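Tricorn protease (Thermoplasma acidophilum, PDB 1K32) acts as a serine protease that probably degrades peptides released by the proteasome, with beta-propeller domains thought to gate substrate access. Local coordinates at residues 66-71 and 109-114; 113-116 and 120-123; 138-141 and 146-149; 155-158 and 163-166. All coordinates share one frame; numbering follows the deposited sequence.

Contact 1 (66-71 and 109-114)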
loop_
_atom_site.group_PDB
_atom_site.type_symbol
_atom_site.label_atom_id
_atom_site.label_comp_id
_atom_site.label_asym_id
_atom_site.label_seq_id
_atom_site.Cartn_x
_atom_site.Cartn_y
_atom_site.Cartn_z
ATOM N N LYS A 66 37.052 45.888 -44.780
ATOM C CA LYS A 66 36.387 44.914 -43.928
ATOM C C LYS A 66 37.435 44.102 -43.157
ATOM O O LYS A 66 38.606 44.032 -43.550
ATOM C CB LYS A 66 35.528 43.978 -44.784
ATOM C CG LYS A 66 34.594 43.079 -43.978
ATOM C CD LYS A 66 33.934 42.018 -44.848
ATOM C CE LYS A 66 33.034 42.620 -45.891
ATOM N NZ LYS A 66 32.448 41.558 -46.756
ATOM N N ILE A 67 37.012 43.497 -42.054
ATOM C CA ILE A 67 37.909 42.684 -41.246
ATOM C C ILE A 67 37.281 41.323 -40.962
ATOM O O ILE A 67 36.139 41.239 -40.502
ATOM C CB ILE A 67 38.235 43.383 -39.901
ATOM C CG1 ILE A 67 38.958 44.707 -40.161
ATOM C CG2 ILE A 67 39.083 42.461 -39.020
ATOM C CD1 ILE A 67 39.152 45.536 -38.915
ATOM N N ALA A 68 38.026 40.260 -41.246
ATOM C CA ALA A 68 37.539 38.907 -40.991
ATOM C C ALA A 68 37.986 38.540 -39.574
ATOM O O ALA A 68 39.142 38.767 -39.196
ATOM C CB ALA A 68 38.109 37.947 -42.012
ATOM N N ILE A 69 37.078 37.972 -38.791
ATOM C CA ILE A 69 37.382 37.659 -37.398
ATOM C C ILE A 69 37.068 36.238 -36.937
ATOM O O ILE A 69 36.007 35.689 -37.264
ATOM C CB ILE A 69 36.606 38.626 -36.472
ATOM C CG1 ILE A 69 36.924 40.078 -36.845
ATOM C CG2 ILE A 69 36.956 38.350 -35.018
ATOM C CD1 ILE A 69 36.047 41.109 -36.140
ATOM N N ARG A 70 37.991 35.651 -36.173
ATOM C CA ARG A 70 37.786 34.313 -35.613
ATOM C C ARG A 70 37.468 34.471 -34.122
ATOM O O ARG A 70 38.235 35.068 -33.363
ATOM C CB ARG A 70 39.023 33.414 -35.777
ATOM C CG ARG A 70 38.790 31.996 -35.213
ATOM C CD ARG A 70 39.967 31.048 -35.412
ATOM N NE ARG A 70 39.700 29.663 -34.974
ATOM C CZ ARG A 70 39.733 29.238 -33.708
ATOM N NH1 ARG A 70 39.496 27.972 -33.417
ATOM N NH2 ARG A 70 40.006 30.075 -32.724
ATOM N N VAL A 71 36.320 33.962 -33.697
ATOM C CA VAL A 71 35.970 34.084 -32.295
ATOM C C VAL A 71 35.655 32.721 -31.726
ATOM O O VAL A 71 35.095 31.879 -32.417
ATOM C CB VAL A 71 34.750 35.028 -32.100
ATOM C CG1 VAL A 71 33.591 34.559 -32.928
ATOM C CG2 VAL A 71 34.349 35.079 -30.626
ATOM N N THR A 109 39.430 26.352 -38.136
ATOM C CA THR A 109 38.320 27.112 -38.709
ATOM C C THR A 109 38.809 28.530 -38.500
ATOM O O THR A 109 38.562 29.156 -37.456
ATOM C CB THR A 109 37.002 26.914 -37.968
ATOM O OG1 THR A 109 36.622 25.537 -38.061
ATOM C CG2 THR A 109 35.898 27.788 -38.595
ATOM N N ASP A 110 39.534 29.015 -39.503
ATOM C CA ASP A 110 40.136 30.334 -39.436
ATOM C C ASP A 110 40.299 30.936 -40.825
ATOM O O ASP A 110 39.954 30.315 -41.825
ATOM C CB ASP A 110 41.512 30.199 -38.769
ATOM C CG ASP A 110 42.035 31.507 -38.203
ATOM O OD1 ASP A 110 43.084 31.468 -37.515
ATOM O OD2 ASP A 110 41.418 32.560 -38.434
ATOM N N VAL A 111 40.806 32.163 -40.870
ATOM C CA VAL A 111 41.066 32.847 -42.126
ATOM C C VAL A 111 42.371 32.250 -42.627
ATOM O O VAL A 111 43.316 32.099 -41.852
ATOM C CB VAL A 111 41.258 34.352 -41.899
ATOM C CG1 VAL A 111 41.783 35.004 -43.168
ATOM C CG2 VAL A 111 39.942 34.980 -41.463
ATOM N N ALA A 112 42.424 31.893 -43.902
ATOM C CA ALA A 112 43.634 31.296 -44.465
ATOM C C ALA A 112 44.381 32.271 -45.372
ATOM O O ALA A 112 45.604 32.166 -45.541
ATOM C CB ALA A 112 43.271 30.040 -45.243
ATOM N N GLY A 113 43.639 33.215 -45.949
ATOM C CA GLY A 113 44.228 34.191 -46.842
ATOM C C GLY A 113 43.177 34.825 -47.740
ATOM O O GLY A 113 41.973 34.615 -47.555
ATOM N N PHE A 114 43.630 35.623 -48.700
ATOM C CA PHE A 114 42.727 36.279 -49.631
ATOM C C PHE A 114 43.258 36.096 -51.044
ATOM O O PHE A 114 44.457 36.279 -51.292
ATOM C CB PHE A 114 42.603 37.768 -49.310
ATOM C CG PHE A 114 42.160 38.051 -47.910
ATOM C CD1 PHE A 114 43.090 38.127 -46.876
ATOM C CD2 PHE A 114 40.807 38.235 -47.614
ATOM C CE1 PHE A 114 42.686 38.383 -45.567
ATOM C CE2 PHE A 114 40.393 38.490 -46.314
ATOM C CZ PHE A 114 41.338 38.566 -45.283
#
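The guanidinium of R70 meets the backbone of T109 at its edge: T109 C lies in the plane of the group, and T109 O sits close to that plane. NE of R70 donates to T109 O at 2.8 Å, a clearly bent bond with an N-H...O angle of 132°, the donor standing above the carbonyl plane. The extended chain, its CG anti to the backbone N (chi1 -179°), brings CD up to D110, where R70 CD lies 3.5 Å from D110 CG. Carboxylate and guanidinium planes are 54° apart and their charged atoms do not touch; D110 OD2 accepts a hydrogen bond from N57 ND2. The principle at work is packing between consecutive propeller blades: strand 66-73 belongs to one antiparallel sheet, strand 110-114 opens the next, and no backbone bond joins these two segments. An alanine in place of R70 is likely to leave T109 O, and also F108 O and S102 OG, which NH1 reaches, without their donor at this buried junction. Farther along, A68 CB presses against V111 CG2 at 3.5 Å, an apolar touch. V111 also packs on R59, and T109 OG1 bonds T124 OG1.

Contact 2 (113-116 and 120-123)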
loop_
_atom_site.group_PDB
_atom_site.type_symbol
_atom_site.label_atom_id
_atom_site.label_comp_id
_atom_site.label_asym_id
_atom_site.label_seq_id
_atom_site.Cartn_x
_atom_site.Cartn_y
_atom_site.Cartn_z
ATOM N N GLY A 113 43.639 33.215 -45.949
ATOM C CA GLY A 113 44.228 34.191 -46.842
ATOM C C GLY A 113 43.177 34.825 -47.740
ATOM O O GLY A 113 41.973 34.615 -47.555
ATOM N N PHE A 114 43.630 35.623 -48.700
ATOM C CA PHE A 114 42.727 36.279 -49.631
ATOM C C PHE A 114 43.258 36.096 -51.044
ATOM O O PHE A 114 44.457 36.279 -51.292
ATOM C CB PHE A 114 42.603 37.768 -49.310
ATOM C CG PHE A 114 42.160 38.051 -47.910
ATOM C CD1 PHE A 114 43.090 38.127 -46.876
ATOM C CD2 PHE A 114 40.807 38.235 -47.614
ATOM C CE1 PHE A 114 42.686 38.383 -45.567
ATOM C CE2 PHE A 114 40.393 38.490 -46.314
ATOM C CZ PHE A 114 41.338 38.566 -45.283
ATOM N N ASP A 115 42.370 35.735 -51.967
ATOM C CA ASP A 115 42.783 35.519 -53.333
ATOM C C ASP A 115 43.005 36.858 -54.034
ATOM O O ASP A 115 42.723 37.915 -53.470
ATOM C CB ASP A 115 41.756 34.634 -54.071
ATOM C CG ASP A 115 40.449 35.344 -54.365
ATOM O OD1 ASP A 115 39.446 34.642 -54.605
ATOM O OD2 ASP A 115 40.418 36.589 -54.378
ATOM N N PRO A 116 43.544 36.831 -55.259
ATOM C CA PRO A 116 43.801 38.062 -56.014
ATOM C C PRO A 116 42.587 38.983 -56.190
ATOM O O PRO A 116 42.750 40.195 -56.266
ATOM C CB PRO A 116 44.345 37.541 -57.342
ATOM C CG PRO A 116 45.068 36.290 -56.924
ATOM C CD PRO A 116 44.060 35.658 -55.983
ATOM N N LEU A 120 37.660 36.197 -49.482
ATOM C CA LEU A 120 38.130 35.494 -48.301
ATOM C C LEU A 120 38.286 33.994 -48.549
ATOM O O LEU A 120 37.410 33.360 -49.131
ATOM C CB LEU A 120 37.152 35.696 -47.150
ATOM C CG LEU A 120 37.425 34.894 -45.874
ATOM C CD1 LEU A 120 38.790 35.269 -45.318
ATOM C CD2 LEU A 120 36.331 35.181 -44.848
ATOM N N ILE A 121 39.425 33.449 -48.126
ATOM C CA ILE A 121 39.680 32.015 -48.215
ATOM C C ILE A 121 39.781 31.570 -46.762
ATOM O O ILE A 121 40.529 32.163 -45.978
ATOM C CB ILE A 121 41.023 31.665 -48.905
ATOM C CG1 ILE A 121 41.077 32.274 -50.312
ATOM C CG2 ILE A 121 41.158 30.133 -48.980
ATOM C CD1 ILE A 121 39.955 31.792 -51.221
ATOM N N ILE A 122 39.023 30.543 -46.402
ATOM C CA ILE A 122 39.046 30.042 -45.046
ATOM C C ILE A 122 39.600 28.644 -44.999
ATOM O O ILE A 122 39.618 27.934 -46.004
ATOM C CB ILE A 122 37.636 30.026 -44.384
ATOM C CG1 ILE A 122 36.671 29.151 -45.182
ATOM C CG2 ILE A 122 37.120 31.440 -44.236
ATOM C CD1 ILE A 122 35.293 29.022 -44.509
ATOM N N SER A 123 40.066 28.266 -43.816
ATOM C CA SER A 123 40.621 26.949 -43.595
ATOM C C SER A 123 39.749 26.305 -42.540
ATOM O O SER A 123 39.530 26.892 -41.485
ATOM C CB SER A 123 42.048 27.067 -43.092
ATOM O OG SER A 123 42.515 25.821 -42.656
#
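L120 sends its CG anti to the backbone N (chi1 174°), while F114 holds its ring carbon anti to the carbonyl carbon (chi1 -56°), and with these torsions L120 CD1 comes within 3.7 Å of F114 CE2. The methyl approaches the ring obliquely. CD2 of F114 also comes within 3.9 Å of L120 CA. Both side chains lie on one face of the sheet, where F61 meets the F114 ring and also touches L120. The strands form a beta hairpin, 110-114 with 120-124, the first two strands of a four-stranded antiparallel propeller blade. G113 and I121 are a hydrogen-bonded pair of the hairpin: I121 N donates to G113 O at 2.9 Å, and G113 N to I121 O at a longer 3.3 Å. A classic beta bulge sets A112 and G113 together against I121, and the backbone angles of G113 would jam a CB against the preceding carbonyl O. On the other face the side chain of I121 leans over the peptide of G113, its CB 3.4 Å from G113 O, and its CG1 reaches D115 N at 4.0 Å. D115 OD2 accepts a bond from N119 N within the turn between the strands.

Contact 3 (138-141 and 146-149)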
loop_
_atom_site.group_PDB
_atom_site.type_symbol
_atom_site.label_atom_id
_atom_site.label_comp_id
_atom_site.label_asym_id
_atom_site.label_seq_id
_atom_site.Cartn_x
_atom_site.Cartn_y
_atom_site.Cartn_z
ATOM N N ARG A 138 36.776 29.019 -50.738
ATOM C CA ARG A 138 36.618 30.433 -51.044
ATOM C C ARG A 138 35.220 30.749 -50.535
ATOM O O ARG A 138 34.287 30.007 -50.816
ATOM C CB ARG A 138 36.673 30.710 -52.547
ATOM C CG ARG A 138 36.342 32.160 -52.858
ATOM C CD ARG A 138 36.597 32.557 -54.304
ATOM N NE ARG A 138 35.739 31.838 -55.244
ATOM C CZ ARG A 138 36.086 30.706 -55.839
ATOM N NH1 ARG A 138 35.253 30.110 -56.676
ATOM N NH2 ARG A 138 37.280 30.183 -55.602
ATOM N N VAL A 139 35.076 31.832 -49.781
ATOM C CA VAL A 139 33.775 32.188 -49.245
ATOM C C VAL A 139 32.997 33.055 -50.235
ATOM O O VAL A 139 33.556 33.960 -50.863
ATOM C CB VAL A 139 33.905 32.952 -47.912
ATOM C CG1 VAL A 139 32.509 33.253 -47.352
ATOM C CG2 VAL A 139 34.733 32.123 -46.915
ATOM N N GLU A 140 31.702 32.782 -50.350
ATOM C CA GLU A 140 30.849 33.527 -51.258
ATOM C C GLU A 140 29.599 34.051 -50.555
ATOM O O GLU A 140 29.026 33.383 -49.689
ATOM C CB GLU A 140 30.435 32.645 -52.451
ATOM C CG GLU A 140 31.580 32.245 -53.377
ATOM C CD GLU A 140 31.127 31.471 -54.624
ATOM O OE1 GLU A 140 31.858 31.486 -55.628
ATOM O OE2 GLU A 140 30.058 30.836 -54.611
ATOM N N ASN A 141 29.189 35.258 -50.943
ATOM C CA ASN A 141 27.987 35.880 -50.402
ATOM C C ASN A 141 27.942 35.805 -48.895
ATOM O O ASN A 141 26.938 35.372 -48.328
ATOM C CB ASN A 141 26.737 35.182 -50.937
ATOM C CG ASN A 141 26.676 35.166 -52.424
ATOM O OD1 ASN A 141 26.669 36.219 -53.055
ATOM N ND2 ASN A 141 26.619 33.968 -53.012
ATOM N N PHE A 146 30.227 27.840 -50.055
ATOM C CA PHE A 146 31.665 27.669 -49.871
ATOM C C PHE A 146 32.176 26.814 -51.011
ATOM O O PHE A 146 31.646 25.734 -51.283
ATOM C CB PHE A 146 31.985 26.996 -48.533
ATOM C CG PHE A 146 31.516 27.769 -47.342
ATOM C CD1 PHE A 146 30.186 27.697 -46.930
ATOM C CD2 PHE A 146 32.387 28.611 -46.655
ATOM C CE1 PHE A 146 29.738 28.456 -45.850
ATOM C CE2 PHE A 146 31.948 29.371 -45.582
ATOM C CZ PHE A 146 30.626 29.299 -45.171
ATOM N N VAL A 147 33.208 27.311 -51.677
ATOM C CA VAL A 147 33.789 26.624 -52.810
ATOM C C VAL A 147 35.148 26.066 -52.413
ATOM O O VAL A 147 36.068 26.819 -52.112
ATOM C CB VAL A 147 33.982 27.590 -54.003
ATOM C CG1 VAL A 147 34.557 26.836 -55.171
ATOM C CG2 VAL A 147 32.647 28.267 -54.370
ATOM N N PRO A 148 35.286 24.732 -52.418
ATOM C CA PRO A 148 36.543 24.074 -52.053
ATOM C C PRO A 148 37.627 24.302 -53.102
ATOM O O PRO A 148 37.361 24.263 -54.305
ATOM C CB PRO A 148 36.132 22.604 -51.933
ATOM C CG PRO A 148 35.074 22.472 -52.980
ATOM C CD PRO A 148 34.257 23.741 -52.786
ATOM N N LEU A 149 38.847 24.560 -52.651
ATOM C CA LEU A 149 39.947 24.778 -53.582
ATOM C C LEU A 149 40.600 23.454 -53.903
ATOM O O LEU A 149 41.344 23.344 -54.866
ATOM C CB LEU A 149 40.966 25.752 -52.988
ATOM C CG LEU A 149 40.392 27.113 -52.567
ATOM C CD1 LEU A 149 41.541 28.079 -52.348
ATOM C CD2 LEU A 149 39.433 27.658 -53.640
#
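V147 and R138 face each other across two strands, joined by two backbone hydrogen bonds. R138 N donates to V147 O at 2.7 Å, and V147 N returns a bond to R138 O at 3.0 Å that is almost straight (177°). The two side chains run alongside each other. The arginine chain bends at chi3 (64°), which folds the guanidinium over the valine: V147 CB lies beneath one face, displaced toward the rim, and R138 NH1 is 3.7 Å from V147 CG1. The other valine methyl, CG2, is 3.5 Å from E140 OE1, which also forms a long, weak salt bridge with R138 NH1, while R138 NH2 approaches L149 CD2 at 3.9 Å. An alanine in place of R138 would probably uncover V147, leave L149 without this neighbour and deprive E140 of its distant positive partner. On the opposite face of the sheet, V139 CG2 touches the F146 ring obliquely at CE2, 4.1 Å away. Farther out, E140 OE2 accepts a bond from N145 ND2, D115 and I121 touch the arginine, and Y796 meets the F146 ring edge-to-face. The whole is an antiparallel beta hairpin, the third and fourth strands of a propeller blade, with 145-148 outermost.

Contact 4 (155-158 and 163-166)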
loop_
_atom_site.group_PDB
_atom_site.type_symbol
_atom_site.label_atom_id
_atom_site.label_comp_id
_atom_site.label_asym_id
_atom_site.label_seq_id
_atom_site.Cartn_x
_atom_site.Cartn_y
_atom_site.Cartn_z
ATOM N N THR A 155 46.933 25.695 -43.767
ATOM C CA THR A 155 46.712 26.700 -42.745
ATOM C C THR A 155 46.707 28.078 -43.396
ATOM O O THR A 155 45.857 28.912 -43.105
ATOM C CB THR A 155 47.832 26.647 -41.681
ATOM O OG1 THR A 155 47.888 25.336 -41.111
ATOM C CG2 THR A 155 47.573 27.664 -40.588
ATOM N N HIS A 156 47.679 28.313 -44.270
ATOM C CA HIS A 156 47.788 29.585 -44.962
ATOM C C HIS A 156 47.900 29.425 -46.476
ATOM O O HIS A 156 48.454 28.445 -46.978
ATOM C CB HIS A 156 49.023 30.363 -44.499
ATOM C CG HIS A 156 49.054 30.673 -43.037
ATOM N ND1 HIS A 156 49.573 29.804 -42.101
ATOM C CD2 HIS A 156 48.657 31.772 -42.350
ATOM C CE1 HIS A 156 49.499 30.355 -40.903
ATOM N NE2 HIS A 156 48.947 31.549 -41.026
ATOM N N ILE A 157 47.357 30.399 -47.198
ATOM C CA ILE A 157 47.477 30.411 -48.639
ATOM C C ILE A 157 47.772 31.847 -49.042
ATOM O O ILE A 157 47.066 32.772 -48.648
ATOM C CB ILE A 157 46.200 29.925 -49.383
ATOM C CG1 ILE A 157 46.453 30.005 -50.892
ATOM C CG2 ILE A 157 44.987 30.784 -49.016
ATOM C CD1 ILE A 157 45.535 29.141 -51.721
ATOM N N LEU A 158 48.848 32.020 -49.799
ATOM C CA LEU A 158 49.246 33.325 -50.275
ATOM C C LEU A 158 49.284 33.250 -51.795
ATOM O O LEU A 158 49.347 32.165 -52.374
ATOM C CB LEU A 158 50.626 33.685 -49.734
ATOM C CG LEU A 158 50.836 33.453 -48.237
ATOM C CD1 LEU A 158 52.290 33.743 -47.882
ATOM C CD2 LEU A 158 49.887 34.339 -47.432
ATOM N N ARG A 163 50.661 32.632 -58.842
ATOM C CA ARG A 163 50.737 31.290 -58.275
ATOM C C ARG A 163 50.431 31.204 -56.789
ATOM O O ARG A 163 50.744 32.110 -56.016
ATOM C CB ARG A 163 52.086 30.634 -58.582
ATOM C CG ARG A 163 53.287 31.537 -58.545
ATOM C CD ARG A 163 54.532 30.725 -58.843
ATOM N NE ARG A 163 55.750 31.495 -58.639
ATOM C CZ ARG A 163 56.953 30.958 -58.471
ATOM N NH1 ARG A 163 58.003 31.748 -58.294
ATOM N NH2 ARG A 163 57.107 29.638 -58.468
ATOM N N ARG A 164 49.804 30.097 -56.405
ATOM C CA ARG A 164 49.411 29.858 -55.026
ATOM C C ARG A 164 50.565 29.359 -54.159
ATOM O O ARG A 164 51.331 28.491 -54.573
ATOM C CB ARG A 164 48.272 28.836 -54.984
ATOM C CG ARG A 164 47.118 29.131 -55.959
ATOM C CD ARG A 164 45.880 28.303 -55.625
ATOM N NE ARG A 164 45.300 27.609 -56.774
ATOM C CZ ARG A 164 45.990 26.828 -57.595
ATOM N NH1 ARG A 164 45.395 26.224 -58.609
ATOM N NH2 ARG A 164 47.288 26.666 -57.407
ATOM N N VAL A 165 50.682 29.928 -52.962
ATOM C CA VAL A 165 51.712 29.528 -51.999
ATOM C C VAL A 165 50.940 28.893 -50.842
ATOM O O VAL A 165 50.033 29.503 -50.275
ATOM C CB VAL A 165 52.527 30.727 -51.472
ATOM C CG1 VAL A 165 53.649 30.220 -50.563
ATOM C CG2 VAL A 165 53.120 31.511 -52.632
ATOM N N ILE A 166 51.295 27.664 -50.501
ATOM C CA ILE A 166 50.570 26.970 -49.458
ATOM C C ILE A 166 51.385 26.649 -48.226
ATOM O O ILE A 166 52.462 26.064 -48.298
ATOM C CB ILE A 166 49.931 25.691 -50.033
ATOM C CG1 ILE A 166 48.876 26.103 -51.077
ATOM C CG2 ILE A 166 49.334 24.835 -48.918
ATOM C CD1 ILE A 166 48.305 24.978 -51.891
#
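Backbone hydrogen bonds hold L158 to V165. L158 N donates to V165 O at 2.8 Å, and V165 N donates to L158 O at 2.7 Å; both bonds are fairly straight, near 164°. Weaker CA-H...O contacts fill in around them: I157 CA lies 3.2 Å from V165 O, R164 CA 3.5 Å from L158 O, and I166 CA 3.6 Å from H156 O. I157 and I166 form the adjoining non-hydrogen-bonded pair of the hairpin. At the start of the pairing, T155 and H156 both face G167 in a classic beta bulge.

Apolar contacts divide between the two faces. On one, L158 CB meets V165 CB at 3.9 Å, and both residues rest on I211 of the following blade. On the other, I157 has CG1 anti to the backbone N (chi1 179°), which carries CD1 alongside the aliphatic part of R164, 4.0 Å from R164 CD.

Polar ends find partners beyond the hairpin. R164 NH2 forms a salt bridge with E190 OE2, and H156 ND1 bonds T170 OG1. The chemistry implies a division of labour: main-chain bonds set the register of the first two strands of this propeller blade, while hydrocarbon side chains on one face pack against the next blade and the charged end of R164 is tied to the third strand.

Overall arrangement
All four contacts lie on the same side of the chain's centre and follow one another along the sequence; contacts 2, 3 and 4 each lie within a hairpin, while contact 1 packs two sheets together. Contacts 2 and 3 share the sheet of strands 110-114, 120-124, 135-140 and 145-148, their centres about 9 Å apart, and they meet where strand 120-124 pairs with 135-140. Contact 1 sets the preceding sheet against this blade's first strand, its centre about 8 Å from that of contact 2, with G113 and F114 common to both. Contact 4 lies in the next sheet, and I157 N reaches back to A112 O of the preceding blade. The four contacts thus sample three successive sheets, consistent with consecutive propeller blades.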